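Local coordinates for FBP protein (Leishmania major, PDB 5OEZ) that probably catalyses the hydrolysis of fructose 1,6-bisphosphate to fructose 6-phosphate and phosphate, a step of carbohydrate biosynthesis, working as a magnesium-dependent homotetramer, at residues C[133-138]-C[251-256]; C[278-283]-C[315-320]. All coordinates share one frame; numbering follows the deposited sequence.

Contact 1: C[133-138]-C[251-256]; sequences GSIWGV and SMVGDI
Val253, in the first turn of helix 252-262, meets Gly133 and Ile135 of strand 132-140 through van der Waals contacts, with no hydrogen bond between the two segments. Its CG2 does most of the touching, 3.6 Å from Ile135 CG1, as the two side chains run antiparallel alongside one another. Val253 CG1 is anti to the backbone N (chi1 178°), which leaves CG2 as the branch that meets the isoleucine. The longer arm of Ile135 goes on to Met252, ending with CD1 3.8 Å from Met252 SD; these two side chains lie roughly perpendicular. The first side-chain bond of Met252 does not aim at the strand; bends at chi2 and chi3 bring its flexible thioether end closer. The second kind of contact is with backbone. Gly133 CA lies 3.9 Å from Val253 CB, and glycine suits the place because it has no side chain to stand between strand and helix.

Hydrogen bonds serve the helix start. Ser251, the N-cap residue, accepts a weak but fairly straight bond from Gly254 N to its OG (3.4 Å), while Asp121 takes the Val253 N-H through its carboxylate. Separately, on the strand, Ser134 turns away from the helix and bonds Pro119 O and Tyr173 OH.

The axes stand at 83°, a helix N-terminus set nearly square across a strand of the other half of the protein. Because Met252 binds fructose 6-phosphate and Asp121 binds both that sugar and manganese, this buried junction belongs to the active-site cleft between the N-terminal and C-terminal parts of the class 1 fructose-1,6-bisphosphatase fold.

Contact 2: C[278-283]-C[315-320]; sequences KLRLLY and HQRTPV
Arg280 and Arg317 form a non-hydrogen-bonded antiparallel bridge where 279-280, a short strand with poor hydrogen bonds, runs beside the start of strand 317-323 and then leads into helix 281-294. Arg317 buries the most surface. Its side chain, extended from CG to NE, carries the guanidinium back to Lys278, whose O lies near the guanidinium plane and takes a weak, bent bond from Arg317 NH1 (2.7 Å, 129° at the hydrogen).

Leu279 uses both backbone and side chain. Its O accepts from Thr318 N at 2.9 Å, almost in line with the carbonyl, whereas the return bond from Leu279 N to Thr318 O is long and weak. With CG beside the backbone N (chi1 -62°), its CD1 touches Val320 CG2 in the buried layer that Tyr268 also lines, suiting its apolar chain.

Arg280 is the N-cap residue of the helix. Its guanidinium has that of Arg317 over one face, displaced toward the rim, the planes 50° apart and Arg280 NH2 3.2 Å from Arg317 NH2. These like charges presumably repel, but Arg280 NH1 has a salt bridge to Glu97, a manganese ligand, which should offset the cost. Arg280 CD meets the edge of the His315 ring, which lies nearly parallel to Tyr283 but offset until little of either ring covers the other.

Leu281 CD2 rests against the side-chain amide of Gln316, which is held by Thr312 N and Arg313 N at OE1 and Ser310 O at NE2. The backbone O of Gln316 accepts from Leu281 N, at 3.0 Å, and from a water, 2.9 Å away, that accepts from Leu282 N.

From the N terminus, strand 132-140 in the large mixed sheet comes first; the chain then completes that sheet and enters the C-terminal half before 251-256 returns to the strand, so contact 1 closes a loop of 112 residues. Contact 2 opens only afterwards, at 278-283, and closes at 315-320 over a loop of 31 residues that includes most of helix 281-294 and strand 298-300. The two loops therefore neither nest nor cross. In space they adjoin, about 13 Å between centres: contact 1 joins the two halves, contact 2 is internal to the C-terminal half, and Ile135 CG2 packs 3.8 Å from Tyr283 O.

Contact 1: C[133-138]-C[251-256]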
loop_
_atom_site.group_PDB
_atom_site.type_symbol
_atom_site.label_atom_id
_atom_site.label_comp_id
_atom_site.label_asym_id
_atom_site.label_seq_id
_atom_site.Cartn_x
_atom_site.Cartn_y
_atom_site.Cartn_z
ATOM N N GLY C 133 15.938 9.984 8.901
ATOM C CA GLY C 133 15.679 9.286 10.165
ATOM C C GLY C 133 15.084 10.139 11.275
ATOM O O GLY C 133 14.975 11.344 11.131
ATOM N N SER C 134 14.620 9.477 12.330
ATOM C CA SER C 134 14.098 10.111 13.550
ATOM C C SER C 134 14.809 9.458 14.700
ATOM O O SER C 134 15.090 8.275 14.635
ATOM C CB SER C 134 12.583 9.876 13.732
ATOM O OG SER C 134 11.808 10.322 12.628
ATOM N N ILE C 135 15.042 10.208 15.778
ATOM C CA ILE C 135 15.758 9.712 16.958
ATOM C C ILE C 135 15.053 10.174 18.229
ATOM O O ILE C 135 14.555 11.299 18.277
ATOM C CB ILE C 135 17.203 10.255 17.019
ATOM C CG1 ILE C 135 17.900 10.101 15.667
ATOM C CG2 ILE C 135 18.006 9.539 18.107
ATOM C CD1 ILE C 135 19.195 10.884 15.546
ATOM N N TRP C 136 15.020 9.326 19.257
ATOM C CA TRP C 136 14.449 9.728 20.535
ATOM C C TRP C 136 15.146 9.048 21.707
ATOM O O TRP C 136 15.669 7.958 21.566
ATOM C CB TRP C 136 12.925 9.454 20.586
ATOM C CG TRP C 136 12.630 8.035 20.444
ATOM C CD1 TRP C 136 12.548 7.116 21.443
ATOM C CD2 TRP C 136 12.413 7.329 19.217
ATOM N NE1 TRP C 136 12.265 5.884 20.907
ATOM C CE2 TRP C 136 12.195 5.985 19.547
ATOM C CE3 TRP C 136 12.375 7.710 17.876
ATOM C CZ2 TRP C 136 11.962 5.020 18.592
ATOM C CZ3 TRP C 136 12.132 6.744 16.924
ATOM C CH2 TRP C 136 11.929 5.421 17.284
ATOM N N GLY C 137 15.140 9.728 22.847
ATOM C CA GLY C 137 15.662 9.200 24.097
ATOM C C GLY C 137 14.657 9.523 25.174
ATOM O O GLY C 137 14.076 10.611 25.182
ATOM N N VAL C 138 14.485 8.589 26.101
ATOM C CA VAL C 138 13.468 8.681 27.143
ATOM C C VAL C 138 14.102 8.559 28.542
ATOM O O VAL C 138 14.904 7.662 28.797
ATOM C CB VAL C 138 12.424 7.551 26.976
ATOM C CG1 VAL C 138 11.272 7.691 27.986
ATOM C CG2 VAL C 138 11.869 7.500 25.559
ATOM N N SER C 251 23.569 11.134 6.172
ATOM C CA SER C 251 22.419 11.072 7.073
ATOM C C SER C 251 22.943 10.299 8.267
ATOM O O SER C 251 23.288 9.121 8.157
ATOM C CB SER C 251 21.227 10.340 6.427
ATOM O OG SER C 251 20.319 9.791 7.388
ATOM N N MET C 252 22.998 10.971 9.404
ATOM C CA MET C 252 23.512 10.375 10.618
ATOM C C MET C 252 22.823 9.036 10.962
ATOM O O MET C 252 23.489 8.060 11.311
ATOM C CB MET C 252 23.320 11.366 11.751
ATOM C CG MET C 252 23.932 10.954 13.081
ATOM S SD MET C 252 22.759 11.212 14.425
ATOM C CE MET C 252 22.350 12.939 14.176
ATOM N N VAL C 253 21.499 8.993 10.860
ATOM C CA VAL C 253 20.754 7.772 11.221
ATOM C C VAL C 253 21.101 6.634 10.245
ATOM O O VAL C 253 21.390 5.509 10.666
ATOM C CB VAL C 253 19.237 8.011 11.289
ATOM C CG1 VAL C 253 18.514 6.714 11.606
ATOM C CG2 VAL C 253 18.903 9.042 12.361
ATOM N N GLY C 254 21.143 6.943 8.959
ATOM C CA GLY C 254 21.567 5.961 7.960
ATOM C C GLY C 254 22.973 5.444 8.197
ATOM O O GLY C 254 23.201 4.238 8.142
ATOM N N ASP C 255 23.924 6.344 8.494
ATOM C CA ASP C 255 25.311 5.924 8.688
ATOM C C ASP C 255 25.450 5.105 9.972
ATOM O O ASP C 255 26.144 4.078 9.986
ATOM C CB ASP C 255 26.283 7.117 8.642
ATOM C CG ASP C 255 26.515 7.655 7.204
ATOM O OD1 ASP C 255 26.919 6.866 6.304
ATOM O OD2 ASP C 255 26.329 8.884 6.969
ATOM N N ILE C 256 24.765 5.514 11.034
ATOM C CA ILE C 256 24.809 4.755 12.289
ATOM C C ILE C 256 24.146 3.381 12.134
ATOM O O ILE C 256 24.659 2.381 12.641
ATOM C CB ILE C 256 24.166 5.532 13.461
ATOM C CG1 ILE C 256 24.994 6.765 13.811
ATOM C CG2 ILE C 256 23.970 4.621 14.667
ATOM C CD1 ILE C 256 26.286 6.448 14.509
#

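Contact 2: C[278-283]-C[315-320]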
loop_
_atom_site.group_PDB
_atom_site.type_symbol
_atom_site.label_atom_id
_atom_site.label_comp_id
_atom_site.label_asym_id
_atom_site.label_seq_id
_atom_site.Cartn_x
_atom_site.Cartn_y
_atom_site.Cartn_z
ATOM N N LYS C 278 29.322 18.907 16.603
ATOM C CA LYS C 278 28.178 19.088 15.704
ATOM C C LYS C 278 26.878 18.573 16.295
ATOM O O LYS C 278 25.892 19.275 16.232
ATOM C CB LYS C 278 28.451 18.396 14.368
ATOM C CG LYS C 278 27.402 18.524 13.280
ATOM C CD LYS C 278 28.076 18.037 12.009
ATOM C CE LYS C 278 27.168 18.192 10.799
ATOM N NZ LYS C 278 26.649 19.578 10.591
ATOM N N LEU C 279 26.900 17.403 16.930
ATOM C CA LEU C 279 25.699 16.771 17.373
ATOM C C LEU C 279 25.269 17.267 18.732
ATOM O O LEU C 279 26.090 17.494 19.627
ATOM C CB LEU C 279 25.864 15.255 17.422
ATOM C CG LEU C 279 26.171 14.500 16.137
ATOM C CD1 LEU C 279 25.901 13.020 16.342
ATOM C CD2 LEU C 279 25.405 15.026 14.937
ATOM N N ARG C 280 23.960 17.444 18.851
ATOM C CA ARG C 280 23.324 17.767 20.114
ATOM C C ARG C 280 23.277 16.528 21.013
ATOM O O ARG C 280 22.913 15.453 20.553
ATOM C CB ARG C 280 21.917 18.304 19.872
ATOM C CG ARG C 280 21.925 19.793 19.637
ATOM C CD ARG C 280 20.568 20.385 19.249
ATOM N NE ARG C 280 20.640 21.338 18.080
ATOM C CZ ARG C 280 20.821 20.993 16.795
ATOM N NH1 ARG C 280 20.966 19.724 16.461
ATOM N NH2 ARG C 280 20.872 21.917 15.821
ATOM N N LEU C 281 23.688 16.700 22.263
ATOM C CA LEU C 281 23.760 15.619 23.248
ATOM C C LEU C 281 22.419 14.949 23.557
ATOM O O LEU C 281 22.288 13.742 23.410
ATOM C CB LEU C 281 24.353 16.154 24.552
ATOM C CG LEU C 281 24.549 15.163 25.693
ATOM C CD1 LEU C 281 25.543 14.097 25.300
ATOM C CD2 LEU C 281 25.023 15.893 26.922
ATOM N N LEU C 282 21.429 15.735 23.959
ATOM C CA LEU C 282 20.141 15.189 24.380
ATOM C C LEU C 282 19.322 14.552 23.267
ATOM O O LEU C 282 18.722 13.488 23.458
ATOM C CB LEU C 282 19.271 16.272 25.003
ATOM C CG LEU C 282 19.448 16.541 26.492
ATOM C CD1 LEU C 282 18.417 17.559 26.954
ATOM C CD2 LEU C 282 19.327 15.282 27.343
ATOM N N TYR C 283 19.288 15.221 22.123
ATOM C CA TYR C 283 18.388 14.853 21.051
ATOM C C TYR C 283 18.929 13.754 20.122
ATOM O O TYR C 283 18.137 13.027 19.533
ATOM C CB TYR C 283 18.035 16.089 20.232
ATOM C CG TYR C 283 17.478 17.227 21.048
ATOM C CD1 TYR C 283 16.135 17.256 21.431
ATOM C CD2 TYR C 283 18.275 18.287 21.413
ATOM C CE1 TYR C 283 15.626 18.318 22.172
ATOM C CE2 TYR C 283 17.774 19.344 22.151
ATOM C CZ TYR C 283 16.448 19.352 22.525
ATOM O OH TYR C 283 15.970 20.405 23.252
ATOM N N HIS C 315 20.547 22.495 24.734
ATOM C CA HIS C 315 21.061 22.452 23.361
ATOM C C HIS C 315 22.570 22.275 23.284
ATOM O O HIS C 315 23.189 22.627 22.291
ATOM C CB HIS C 315 20.621 23.719 22.655
ATOM C CG HIS C 315 19.166 23.720 22.343
ATOM N ND1 HIS C 315 18.543 22.721 21.622
ATOM C CD2 HIS C 315 18.201 24.598 22.683
ATOM C CE1 HIS C 315 17.254 22.996 21.525
ATOM N NE2 HIS C 315 17.022 24.132 22.158
ATOM N N GLN C 316 23.154 21.656 24.302
ATOM C CA GLN C 316 24.600 21.458 24.336
ATOM C C GLN C 316 25.018 20.398 23.305
ATOM O O GLN C 316 24.221 19.555 22.886
ATOM C CB GLN C 316 25.075 21.166 25.769
ATOM C CG GLN C 316 25.528 19.763 26.109
ATOM C CD GLN C 316 25.785 19.603 27.608
ATOM O OE1 GLN C 316 24.991 20.052 28.439
ATOM N NE2 GLN C 316 26.896 18.976 27.960
ATOM N N ARG C 317 26.271 20.484 22.880
ATOM C CA ARG C 317 26.782 19.673 21.797
ATOM C C ARG C 317 28.050 18.943 22.151
ATOM O O ARG C 317 28.682 19.225 23.168
ATOM C CB ARG C 317 27.096 20.542 20.613
ATOM C CG ARG C 317 25.910 21.322 20.109
ATOM C CD ARG C 317 26.259 21.930 18.781
ATOM N NE ARG C 317 25.119 22.696 18.274
ATOM C CZ ARG C 317 24.542 22.617 17.076
ATOM N NH1 ARG C 317 24.977 21.770 16.164
ATOM N NH2 ARG C 317 23.518 23.429 16.772
ATOM N N THR C 318 28.388 17.974 21.303
ATOM C CA THR C 318 29.545 17.121 21.509
ATOM C C THR C 318 29.987 16.544 20.163
ATOM O O THR C 318 29.135 16.275 19.332
ATOM C CB THR C 318 29.223 15.961 22.516
ATOM O OG1 THR C 318 30.335 15.064 22.618
ATOM C CG2 THR C 318 27.986 15.161 22.111
ATOM N N PRO C 319 31.306 16.330 19.971
ATOM C CA PRO C 319 31.748 15.420 18.914
ATOM C C PRO C 319 31.455 13.978 19.291
ATOM O O PRO C 319 31.160 13.687 20.451
ATOM C CB PRO C 319 33.264 15.644 18.865
ATOM C CG PRO C 319 33.615 16.000 20.259
ATOM C CD PRO C 319 32.441 16.766 20.817
ATOM N N VAL C 320 31.504 13.073 18.314
ATOM C CA VAL C 320 31.213 11.655 18.562
ATOM C C VAL C 320 32.159 10.761 17.764
ATOM O O VAL C 320 32.488 11.060 16.613
ATOM C CB VAL C 320 29.725 11.257 18.223
ATOM C CG1 VAL C 320 28.726 12.087 19.029
ATOM C CG2 VAL C 320 29.431 11.388 16.734
HETATM O O HOH W 1 21.487 18.843 23.513
#